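Local coordinates for YkuI protein (Bacillus subtilis, PDB 2BAS) that binds the second messenger cyclic di-GMP and is probably an EAL-family phosphodiesterase that cleaves it, at residues L39-A44 and L59-A64; Y255-P260 and D268-R273; D320-L325 and F334-C339. All blocks are in the same frame, centred on the assembly; numbering follows the deposited sequence.

Contact 1: L39-A44 and L59-A64; sequences LPYYQA and LGRILA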
loop_
_atom_site.group_PDB
_atom_site.type_symbol
_atom_site.label_atom_id
_atom_site.label_comp_id
_atom_site.label_asym_id
_atom_site.label_seq_id
_atom_site.Cartn_x
_atom_site.Cartn_y
_atom_site.Cartn_z
ATOM N N LEU A 39 32.273 15.876 -18.336
ATOM C CA LEU A 39 31.377 15.448 -19.396
ATOM C C LEU A 39 30.188 14.635 -18.872
ATOM O O LEU A 39 30.279 14.023 -17.803
ATOM C CB LEU A 39 32.155 14.637 -20.451
ATOM C CG LEU A 39 32.684 13.227 -20.138
ATOM C CD1 LEU A 39 33.279 12.594 -21.387
ATOM C CD2 LEU A 39 33.705 13.214 -18.986
ATOM N N PRO A 40 29.061 14.644 -19.616
ATOM C CA PRO A 40 27.953 13.756 -19.282
ATOM C C PRO A 40 28.122 12.342 -19.836
ATOM O O PRO A 40 28.650 12.158 -20.926
ATOM C CB PRO A 40 26.753 14.433 -19.951
ATOM C CG PRO A 40 27.326 15.140 -21.127
ATOM C CD PRO A 40 28.739 15.513 -20.767
ATOM N N TYR A 41 27.699 11.355 -19.058
ATOM C CA TYR A 41 27.524 10.002 -19.551
ATOM C C TYR A 41 26.032 9.713 -19.550
ATOM O O TYR A 41 25.240 10.523 -19.052
ATOM C CB TYR A 41 28.260 9.007 -18.669
ATOM C CG TYR A 41 29.535 8.483 -19.266
ATOM C CD1 TYR A 41 30.423 9.332 -19.928
ATOM C CD2 TYR A 41 29.867 7.133 -19.150
ATOM C CE1 TYR A 41 31.609 8.844 -20.469
ATOM C CE2 TYR A 41 31.052 6.633 -19.684
ATOM C CZ TYR A 41 31.913 7.496 -20.343
ATOM O OH TYR A 41 33.083 7.004 -20.874
ATOM N N TYR A 42 25.643 8.567 -20.111
ATOM C CA TYR A 42 24.224 8.212 -20.217
ATOM C C TYR A 42 23.948 6.736 -19.930
ATOM O O TYR A 42 24.771 5.866 -20.227
ATOM C CB TYR A 42 23.693 8.562 -21.614
ATOM C CG TYR A 42 24.063 9.948 -22.126
ATOM C CD1 TYR A 42 25.245 10.158 -22.837
ATOM C CD2 TYR A 42 23.225 11.045 -21.904
ATOM C CE1 TYR A 42 25.589 11.431 -23.304
ATOM C CE2 TYR A 42 23.558 12.309 -22.367
ATOM C CZ TYR A 42 24.741 12.495 -23.067
ATOM O OH TYR A 42 25.067 13.747 -23.526
ATOM N N GLN A 43 22.781 6.463 -19.351
ATOM C CA GLN A 43 22.326 5.095 -19.152
ATOM C C GLN A 43 20.894 4.970 -19.650
ATOM O O GLN A 43 20.015 5.713 -19.227
ATOM C CB GLN A 43 22.450 4.666 -17.688
ATOM C CG GLN A 43 22.270 3.150 -17.478
ATOM C CD GLN A 43 22.538 2.706 -16.050
ATOM O OE1 GLN A 43 22.465 3.495 -15.103
ATOM N NE2 GLN A 43 22.844 1.428 -15.888
ATOM N N ALA A 44 20.674 4.028 -20.558
ATOM C CA ALA A 44 19.367 3.846 -21.185
ATOM C C ALA A 44 18.325 3.317 -20.224
ATOM O O ALA A 44 18.632 2.560 -19.291
ATOM C CB ALA A 44 19.474 2.936 -22.401
ATOM N N LEU A 59 24.232 11.275 -16.483
ATOM C CA LEU A 59 25.196 11.005 -15.408
ATOM C C LEU A 59 26.444 11.890 -15.500
ATOM O O LEU A 59 26.900 12.198 -16.593
ATOM C CB LEU A 59 25.573 9.514 -15.407
ATOM C CG LEU A 59 24.413 8.496 -15.313
ATOM C CD1 LEU A 59 24.883 7.062 -15.495
ATOM C CD2 LEU A 59 23.644 8.614 -14.003
ATOM N N GLY A 60 26.986 12.299 -14.355
ATOM C CA GLY A 60 28.157 13.187 -14.317
ATOM C C GLY A 60 29.504 12.484 -14.267
ATOM O O GLY A 60 29.714 11.606 -13.436
ATOM N N ARG A 61 30.425 12.872 -15.151
ATOM C CA ARG A 61 31.755 12.250 -15.189
ATOM C C ARG A 61 32.867 13.260 -15.411
ATOM O O ARG A 61 32.628 14.390 -15.845
ATOM C CB ARG A 61 31.852 11.169 -16.290
ATOM C CG ARG A 61 30.968 9.938 -16.134
ATOM C CD ARG A 61 31.400 9.045 -14.979
ATOM N NE ARG A 61 30.665 7.773 -14.946
ATOM C CZ ARG A 61 29.494 7.578 -14.329
ATOM N NH1 ARG A 61 28.914 6.380 -14.349
ATOM N NH2 ARG A 61 28.893 8.574 -13.693
ATOM N N ILE A 62 34.093 12.824 -15.127
ATOM C CA ILE A 62 35.293 13.608 -15.394
ATOM C C ILE A 62 36.433 12.713 -15.914
ATOM O O ILE A 62 36.694 11.626 -15.377
ATOM C CB ILE A 62 35.728 14.465 -14.149
ATOM C CG1 ILE A 62 36.805 15.490 -14.534
ATOM C CG2 ILE A 62 36.188 13.586 -12.980
ATOM C CD1 ILE A 62 37.115 16.519 -13.460
ATOM N N LEU A 63 37.075 13.170 -16.991
ATOM C CA LEU A 63 38.283 12.544 -17.525
ATOM C C LEU A 63 39.496 13.104 -16.787
ATOM O O LEU A 63 39.887 14.253 -16.988
ATOM C CB LEU A 63 38.418 12.785 -19.032
ATOM C CG LEU A 63 39.693 12.261 -19.705
ATOM C CD1 LEU A 63 39.855 10.765 -19.498
ATOM C CD2 LEU A 63 39.703 12.594 -21.189
ATOM N N ALA A 64 40.067 12.279 -15.920
ATOM C CA ALA A 64 41.201 12.672 -15.110
ATOM C C ALA A 64 42.257 11.592 -15.187
ATOM O O ALA A 64 41.958 10.401 -15.007
ATOM C CB ALA A 64 40.775 12.904 -13.673
#

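Contact 2: Y255-P260 and D268-R273; sequences YYLVSP and DVLKQR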
loop_
_atom_site.group_PDB
_atom_site.type_symbol
_atom_site.label_atom_id
_atom_site.label_comp_id
_atom_site.label_asym_id
_atom_site.label_seq_id
_atom_site.Cartn_x
_atom_site.Cartn_y
_atom_site.Cartn_z
ATOM N N TYR A 255 22.843 -2.333 -14.792
ATOM C CA TYR A 255 23.958 -3.060 -15.412
ATOM C C TYR A 255 23.479 -4.263 -16.215
ATOM O O TYR A 255 23.973 -4.506 -17.317
ATOM C CB TYR A 255 24.984 -3.527 -14.368
ATOM C CG TYR A 255 25.709 -2.404 -13.670
ATOM C CD1 TYR A 255 26.570 -1.554 -14.374
ATOM C CD2 TYR A 255 25.554 -2.193 -12.299
ATOM C CE1 TYR A 255 27.244 -0.508 -13.731
ATOM C CE2 TYR A 255 26.226 -1.144 -11.644
ATOM C CZ TYR A 255 27.065 -0.308 -12.366
ATOM O OH TYR A 255 27.731 0.722 -11.727
ATOM N N TYR A 256 22.518 -5.006 -15.664
ATOM C CA TYR A 256 22.005 -6.208 -16.320
ATOM C C TYR A 256 21.482 -5.897 -17.712
ATOM O O TYR A 256 21.705 -6.668 -18.640
ATOM C CB TYR A 256 20.921 -6.911 -15.483
ATOM C CG TYR A 256 20.489 -8.238 -16.074
ATOM C CD1 TYR A 256 21.312 -9.363 -15.981
ATOM C CD2 TYR A 256 19.275 -8.363 -16.744
ATOM C CE1 TYR A 256 20.935 -10.574 -16.534
ATOM C CE2 TYR A 256 18.884 -9.577 -17.298
ATOM C CZ TYR A 256 19.721 -10.678 -17.190
ATOM O OH TYR A 256 19.346 -11.885 -17.736
ATOM N N LEU A 257 20.808 -4.760 -17.852
ATOM C CA LEU A 257 20.290 -4.337 -19.144
ATOM C C LEU A 257 21.387 -3.703 -19.994
ATOM O O LEU A 257 21.806 -4.290 -20.989
ATOM C CB LEU A 257 19.101 -3.393 -18.983
ATOM C CG LEU A 257 17.897 -3.972 -18.242
ATOM C CD1 LEU A 257 16.869 -2.904 -18.027
ATOM C CD2 LEU A 257 17.290 -5.145 -18.990
ATOM N N VAL A 258 21.851 -2.520 -19.594
ATOM C CA VAL A 258 22.908 -1.795 -20.307
ATOM C C VAL A 258 23.661 -0.865 -19.355
ATOM O O VAL A 258 23.062 -0.019 -18.700
ATOM C CB VAL A 258 22.352 -0.974 -21.513
ATOM C CG1 VAL A 258 23.401 -0.038 -22.062
ATOM C CG2 VAL A 258 21.893 -1.886 -22.636
ATOM N N SER A 259 24.979 -1.037 -19.286
ATOM C CA SER A 259 25.859 -0.172 -18.488
ATOM C C SER A 259 25.897 1.285 -19.015
ATOM O O SER A 259 25.471 1.550 -20.140
ATOM C CB SER A 259 27.303 -0.718 -18.510
ATOM O OG SER A 259 27.828 -0.649 -19.828
ATOM N N PRO A 260 26.368 2.245 -18.196
ATOM C CA PRO A 260 26.454 3.615 -18.712
ATOM C C PRO A 260 27.561 3.818 -19.753
ATOM O O PRO A 260 28.681 3.342 -19.568
ATOM C CB PRO A 260 26.758 4.454 -17.457
ATOM C CG PRO A 260 26.452 3.557 -16.292
ATOM C CD PRO A 260 26.773 2.178 -16.782
ATOM N N ASP A 268 16.411 0.015 -30.627
ATOM C CA ASP A 268 16.019 -1.388 -30.533
ATOM C C ASP A 268 17.182 -2.251 -30.045
ATOM O O ASP A 268 17.158 -3.474 -30.200
ATOM C CB ASP A 268 15.565 -1.901 -31.907
ATOM C CG ASP A 268 14.352 -1.161 -32.445
ATOM O OD1 ASP A 268 13.484 -0.640 -31.509
ATOM O OD2 ASP A 268 14.263 -1.118 -33.814
ATOM N N VAL A 269 18.189 -1.613 -29.449
ATOM C CA VAL A 269 19.423 -2.295 -29.040
ATOM C C VAL A 269 19.195 -3.624 -28.319
ATOM O O VAL A 269 19.953 -4.578 -28.514
ATOM C CB VAL A 269 20.347 -1.372 -28.185
ATOM C CG1 VAL A 269 19.620 -0.853 -26.931
ATOM C CG2 VAL A 269 21.658 -2.086 -27.811
ATOM N N LEU A 270 18.134 -3.690 -27.519
ATOM C CA LEU A 270 17.921 -4.830 -26.644
ATOM C C LEU A 270 16.599 -5.578 -26.874
ATOM O O LEU A 270 16.310 -6.548 -26.169
ATOM C CB LEU A 270 18.030 -4.349 -25.193
ATOM C CG LEU A 270 18.970 -5.125 -24.267
ATOM C CD1 LEU A 270 20.411 -5.114 -24.803
ATOM C CD2 LEU A 270 18.919 -4.540 -22.863
ATOM N N LYS A 271 15.820 -5.150 -27.872
ATOM C CA LYS A 271 14.475 -5.704 -28.137
ATOM C C LYS A 271 14.363 -7.237 -28.095
ATOM O O LYS A 271 13.441 -7.780 -27.474
ATOM C CB LYS A 271 13.912 -5.172 -29.465
ATOM C CG LYS A 271 12.411 -5.453 -29.671
ATOM C CD LYS A 271 11.865 -4.766 -30.922
ATOM C CE LYS A 271 11.686 -3.247 -30.722
ATOM N NZ LYS A 271 11.508 -2.507 -32.011
ATOM N N GLN A 272 15.294 -7.925 -28.752
ATOM C CA GLN A 272 15.223 -9.384 -28.849
ATOM C C GLN A 272 15.504 -10.125 -27.550
ATOM O O GLN A 272 14.775 -11.049 -27.202
ATOM C CB GLN A 272 16.089 -9.909 -30.000
ATOM C CG GLN A 272 15.610 -9.418 -31.360
ATOM C CD GLN A 272 14.087 -9.383 -31.458
ATOM O OE1 GLN A 272 13.417 -10.404 -31.292
ATOM N NE2 GLN A 272 13.539 -8.199 -31.720
ATOM N N ARG A 273 16.548 -9.718 -26.840
ATOM C CA ARG A 273 16.897 -10.332 -25.568
ATOM C C ARG A 273 15.747 -10.187 -24.566
ATOM O O ARG A 273 15.377 -11.156 -23.905
ATOM C CB ARG A 273 18.192 -9.726 -25.025
ATOM C CG ARG A 273 18.582 -10.191 -23.636
ATOM C CD ARG A 273 19.766 -9.392 -23.135
ATOM N NE ARG A 273 19.888 -9.437 -21.682
ATOM C CZ ARG A 273 20.890 -8.900 -20.994
ATOM N NH1 ARG A 273 21.879 -8.274 -21.613
ATOM N NH2 ARG A 273 20.908 -8.995 -19.675
#

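Contact 3: D320-L325 and F334-C339; sequences DFIKKL and FRIYMC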
loop_
_atom_site.group_PDB
_atom_site.type_symbol
_atom_site.label_atom_id
_atom_site.label_comp_id
_atom_site.label_asym_id
_atom_site.label_seq_id
_atom_site.Cartn_x
_atom_site.Cartn_y
_atom_site.Cartn_z
ATOM N N ASP A 320 -22.946 -27.519 16.037
ATOM C CA ASP A 320 -22.631 -28.930 15.997
ATOM C C ASP A 320 -22.115 -29.339 14.618
ATOM O O ASP A 320 -21.241 -30.205 14.515
ATOM C CB ASP A 320 -23.838 -29.762 16.428
ATOM C CG ASP A 320 -24.117 -29.660 17.940
ATOM O OD1 ASP A 320 -23.169 -29.359 18.710
ATOM O OD2 ASP A 320 -25.279 -29.892 18.362
ATOM N N PHE A 321 -22.631 -28.697 13.568
ATOM C CA PHE A 321 -22.192 -28.991 12.197
ATOM C C PHE A 321 -20.706 -28.690 11.941
ATOM O O PHE A 321 -20.012 -29.495 11.311
ATOM C CB PHE A 321 -23.093 -28.294 11.157
ATOM C CG PHE A 321 -22.453 -28.129 9.798
ATOM C CD1 PHE A 321 -22.257 -29.227 8.957
ATOM C CD2 PHE A 321 -22.048 -26.869 9.357
ATOM C CE1 PHE A 321 -21.650 -29.070 7.698
ATOM C CE2 PHE A 321 -21.443 -26.696 8.091
ATOM C CZ PHE A 321 -21.246 -27.793 7.266
ATOM N N ILE A 322 -20.225 -27.543 12.423
ATOM C CA ILE A 322 -18.832 -27.153 12.181
ATOM C C ILE A 322 -17.837 -27.998 12.984
ATOM O O ILE A 322 -16.704 -28.218 12.540
ATOM C CB ILE A 322 -18.567 -25.626 12.361
ATOM C CG1 ILE A 322 -18.865 -25.151 13.794
ATOM C CG2 ILE A 322 -19.354 -24.815 11.322
ATOM C CD1 ILE A 322 -18.469 -23.694 14.057
ATOM N N LYS A 323 -18.267 -28.477 14.150
ATOM C CA LYS A 323 -17.433 -29.339 14.975
ATOM C C LYS A 323 -17.168 -30.631 14.221
ATOM O O LYS A 323 -16.057 -31.174 14.259
ATOM C CB LYS A 323 -18.114 -29.650 16.311
ATOM C CG LYS A 323 -18.376 -28.445 17.203
ATOM C CD LYS A 323 -19.130 -28.885 18.432
ATOM C CE LYS A 323 -19.638 -27.700 19.223
ATOM N NZ LYS A 323 -20.562 -28.162 20.310
ATOM N N LYS A 324 -18.203 -31.108 13.532
ATOM C CA LYS A 324 -18.113 -32.307 12.717
ATOM C C LYS A 324 -17.341 -32.006 11.437
ATOM O O LYS A 324 -16.522 -32.807 11.008
ATOM C CB LYS A 324 -19.502 -32.857 12.391
ATOM C CG LYS A 324 -20.303 -33.373 13.588
ATOM C CD LYS A 324 -21.605 -34.023 13.108
ATOM C CE LYS A 324 -22.559 -34.404 14.247
ATOM N NZ LYS A 324 -23.237 -33.223 14.856
ATOM N N LEU A 325 -17.589 -30.852 10.821
ATOM C CA LEU A 325 -16.812 -30.487 9.638
ATOM C C LEU A 325 -15.311 -30.438 9.967
ATOM O O LEU A 325 -14.496 -30.997 9.226
ATOM C CB LEU A 325 -17.294 -29.169 9.025
ATOM C CG LEU A 325 -16.663 -28.801 7.670
ATOM C CD1 LEU A 325 -16.991 -29.839 6.592
ATOM C CD2 LEU A 325 -17.077 -27.396 7.219
ATOM N N PHE A 334 -7.500 -25.066 10.666
ATOM C CA PHE A 334 -7.244 -24.837 12.098
ATOM C C PHE A 334 -8.319 -23.916 12.683
ATOM O O PHE A 334 -8.418 -23.754 13.889
ATOM C CB PHE A 334 -5.819 -24.305 12.368
ATOM C CG PHE A 334 -5.641 -22.848 12.024
ATOM C CD1 PHE A 334 -5.731 -21.872 13.016
ATOM C CD2 PHE A 334 -5.397 -22.455 10.713
ATOM C CE1 PHE A 334 -5.574 -20.524 12.713
ATOM C CE2 PHE A 334 -5.242 -21.123 10.390
ATOM C CZ PHE A 334 -5.332 -20.145 11.389
ATOM N N ARG A 335 -9.136 -23.333 11.823
ATOM C CA ARG A 335 -10.291 -22.547 12.287
ATOM C C ARG A 335 -11.427 -22.628 11.285
ATOM O O ARG A 335 -11.199 -22.533 10.068
ATOM C CB ARG A 335 -9.922 -21.090 12.541
ATOM C CG ARG A 335 -10.901 -20.385 13.446
ATOM C CD ARG A 335 -10.713 -18.889 13.445
ATOM N NE ARG A 335 -9.582 -18.444 14.258
ATOM C CZ ARG A 335 -8.412 -18.040 13.767
ATOM N NH1 ARG A 335 -7.460 -17.626 14.592
ATOM N NH2 ARG A 335 -8.201 -18.035 12.456
ATOM N N ILE A 336 -12.638 -22.847 11.806
ATOM C CA ILE A 336 -13.874 -22.876 11.004
ATOM C C ILE A 336 -15.002 -22.126 11.731
ATOM O O ILE A 336 -15.162 -22.284 12.946
ATOM C CB ILE A 336 -14.310 -24.328 10.673
ATOM C CG1 ILE A 336 -13.147 -25.089 10.037
ATOM C CG2 ILE A 336 -15.535 -24.354 9.733
ATOM C CD1 ILE A 336 -13.447 -26.537 9.676
ATOM N N TYR A 337 -15.767 -21.320 10.980
ATOM C CA TYR A 337 -16.918 -20.556 11.489
ATOM C C TYR A 337 -17.842 -20.128 10.333
ATOM O O TYR A 337 -17.425 -20.154 9.168
ATOM C CB TYR A 337 -16.453 -19.319 12.287
ATOM C CG TYR A 337 -15.676 -18.290 11.478
ATOM C CD1 TYR A 337 -16.288 -17.137 10.984
ATOM C CD2 TYR A 337 -14.339 -18.486 11.199
ATOM C CE1 TYR A 337 -15.554 -16.201 10.228
ATOM C CE2 TYR A 337 -13.611 -17.583 10.457
ATOM C CZ TYR A 337 -14.206 -16.444 9.974
ATOM O OH TYR A 337 -13.419 -15.578 9.240
HETATM N N MSE A 338 -19.074 -19.714 10.665
HETATM C CA MSE A 338 -20.089 -19.275 9.692
HETATM C C MSE A 338 -20.629 -17.870 9.962
HETATM O O MSE A 338 -20.791 -17.482 11.120
HETATM C CB MSE A 338 -21.283 -20.237 9.695
HETATM C CG MSE A 338 -21.130 -21.487 8.856
HETATM SE SE MSE A 338 -22.439 -22.888 9.347
HETATM C CE MSE A 338 -24.197 -21.899 9.142
ATOM N N CYS A 339 -20.956 -17.137 8.893
ATOM C CA CYS A 339 -21.515 -15.780 8.988
ATOM C C CYS A 339 -22.701 -15.588 8.040
ATOM O O CYS A 339 -22.814 -16.317 7.049
ATOM C CB CYS A 339 -20.457 -14.739 8.600
ATOM S SG CYS A 339 -18.936 -14.708 9.565
#

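Contact 1: L39-A44 and L59-A64
Leu-59 pairs with Tyr-41 through two backbone bonds, Leu-59 N to Tyr-41 O at 2.9 Å and Tyr-41 N to Leu-59 O at 2.7 Å. The same Leu-59 O also receives a CA-H...O contact from Pro-40 CA at 3.3 Å. With CG anti to its carbonyl carbon (chi1 -55°), Leu-59 brings CD1 alongside Gln-43 CB, 4.1 Å away. Gly-60 follows as a non-hydrogen-bonded pair with Pro-40, whose ring turns to the opposite face and packs on Ile-92 of helix 82-100. This is the antiparallel hairpin of strands 38-47 and 53-64 in the EAL domain, a TIM-like barrel in which strand 38-47 runs against both its neighbours; Leu-59 is the leucine of the family signature, here Glu-Val-Leu. Arg-61 exchanges backbone bonds with Leu-39 and shares a face with Leu-39, Tyr-41 and Leu-59. Its CG meets the Tyr-41 ring off-centre in a CH-pi contact, 3.7 Å from Tyr-41 CG, while its CB touches Leu-39 CD2 at 3.9 Å. The chain then bends at chi2 (-69°), and NH2 reaches back to Gly-60 O at 3.2 Å, an acceptor lying in the guanidinium plane. An alanine here removes the CG against the Tyr-41 ring and the guanidinium that holds Gly-60 O, and would probably leave the ring freer to turn and that carbonyl without this donor. Beyond it, the backbone N atoms of Ile-62 and Leu-63 both pass Leu-39 CD2.

Contact 2: Y255-P260 and D268-R273
Leu-270 pushes its CD2 methyl into the bend of 255-260, and this is where the two segments pack closely. That methyl lies 3.5 Å from Leu-257 O, 4.1 Å from Leu-257 CB and 4.0 Å from Val-258 CG2, with the Val-258 and Leu-270 side chains sliding past one another in opposite directions. Phe-46 of strand 38-47 adds its ring to the same apolar cluster. Leu-270 is also the N-cap residue of helix 271-311 and the third residue of a type I turn from Asp-268 to Lys-271. The outer side of that turn is looser: Asp-268 and Lys-271 form a salt bridge with each other, OD1 to NZ at 2.8 Å, and leave 255-260 alone. With CG opposite the backbone N (chi1 174°) and the chain extended to NE, Arg-273 carries its guanidinium to the Tyr-256 ring. NH2 sits over the ring centre, 3.1 Å above its plane, and the guanidinium stands nearly upright on it, the planes 86° apart. The same NH2 makes a weak hydrogen bond to Tyr-256 O at 2.7 Å. Glu-277, a turn further along, accepts a bond from Tyr-256 OH and forms a long, weak ion pair with Arg-273 NE. The ring face, and more weakly Tyr-256 O and Glu-277, probably stabilise the guanidinium's positive charge, tying the start of the long helix to the loop after strand 249-252.

Contact 3: D320-L325 and F334-C339
Leu-325 N donates to Phe-321 O at 2.8 Å, a helical bond that sets two of the contacting side chains one turn apart on helix 318-328. Between them Ile-322 faces strand 335-340 directly. No hydrogen bond joins the two segments; what holds them is apolar side-chain packing, with the helix and strand axes 8.6 Å apart and running roughly antiparallel at 149°. Ile-322 carries the centre. Its CG1 lies between the backbone N and the carbonyl carbon (chi1 61°), which sends CD1 over the strand backbone to 3.8 Å from Ile-336 O and leaves CG2 to meet two partners. One is Ile-336 CG2, at 4.2 Å, the two isoleucines sliding past each other in opposite directions; the other is the selenium of Met-338, a selenomethionine in this crystal, at 4.1 Å. Leu-325 comes in beside the same strand residue, its CD2 at 4.2 Å from Ile-336 CG2. At the other end of the contact, the Met-338 chain bends at chi3 and crosses Phe-321 at about a right angle. SE approaches the ring at its edge, near the ring plane, 4.0 Å from Phe-321 CD2, in a Met-aromatic contact. Ile-336 and Met-338 share the strand face turned to the helix, whereas Tyr-337 leaves the strand on the other face, its ring meeting that of Phe-416, and Arg-335 NH2 bridges to both Asp-395 and Asp-418. The strand lies between 349-353 and 413-419 in a six-stranded antiparallel sheet whose layout is consistent with a PAS-like domain. Helix 318-328 covers one face of that sheet, and helix 271-311 packs against Phe-321 and Leu-325 through Val-307, Leu-310 and Ala-306.

Overall arrangement
Contacts 1 and 2 belong to the EAL domain and meet: Gln-43 NE2 probably bonds to Val-258 O at 3.2 Å, and Pro-260 packs on Leu-59. Contact 3 lies in the C-terminal domain, its centre about 66 Å from that of contact 1 and about 55 Å from that of contact 2, on the opposite side of the chain's centre. Helix 271-311 starts in contact 2 and covers contact 3 with its far end. The chemistry follows the setting: contact 1, partly buried, rests on backbone pairing between barrel strands; contact 2, at the surface, mixes a small apolar cluster with an arginine over a ring; contact 3, fully buried, relies on side-chain packing between helix and sheet.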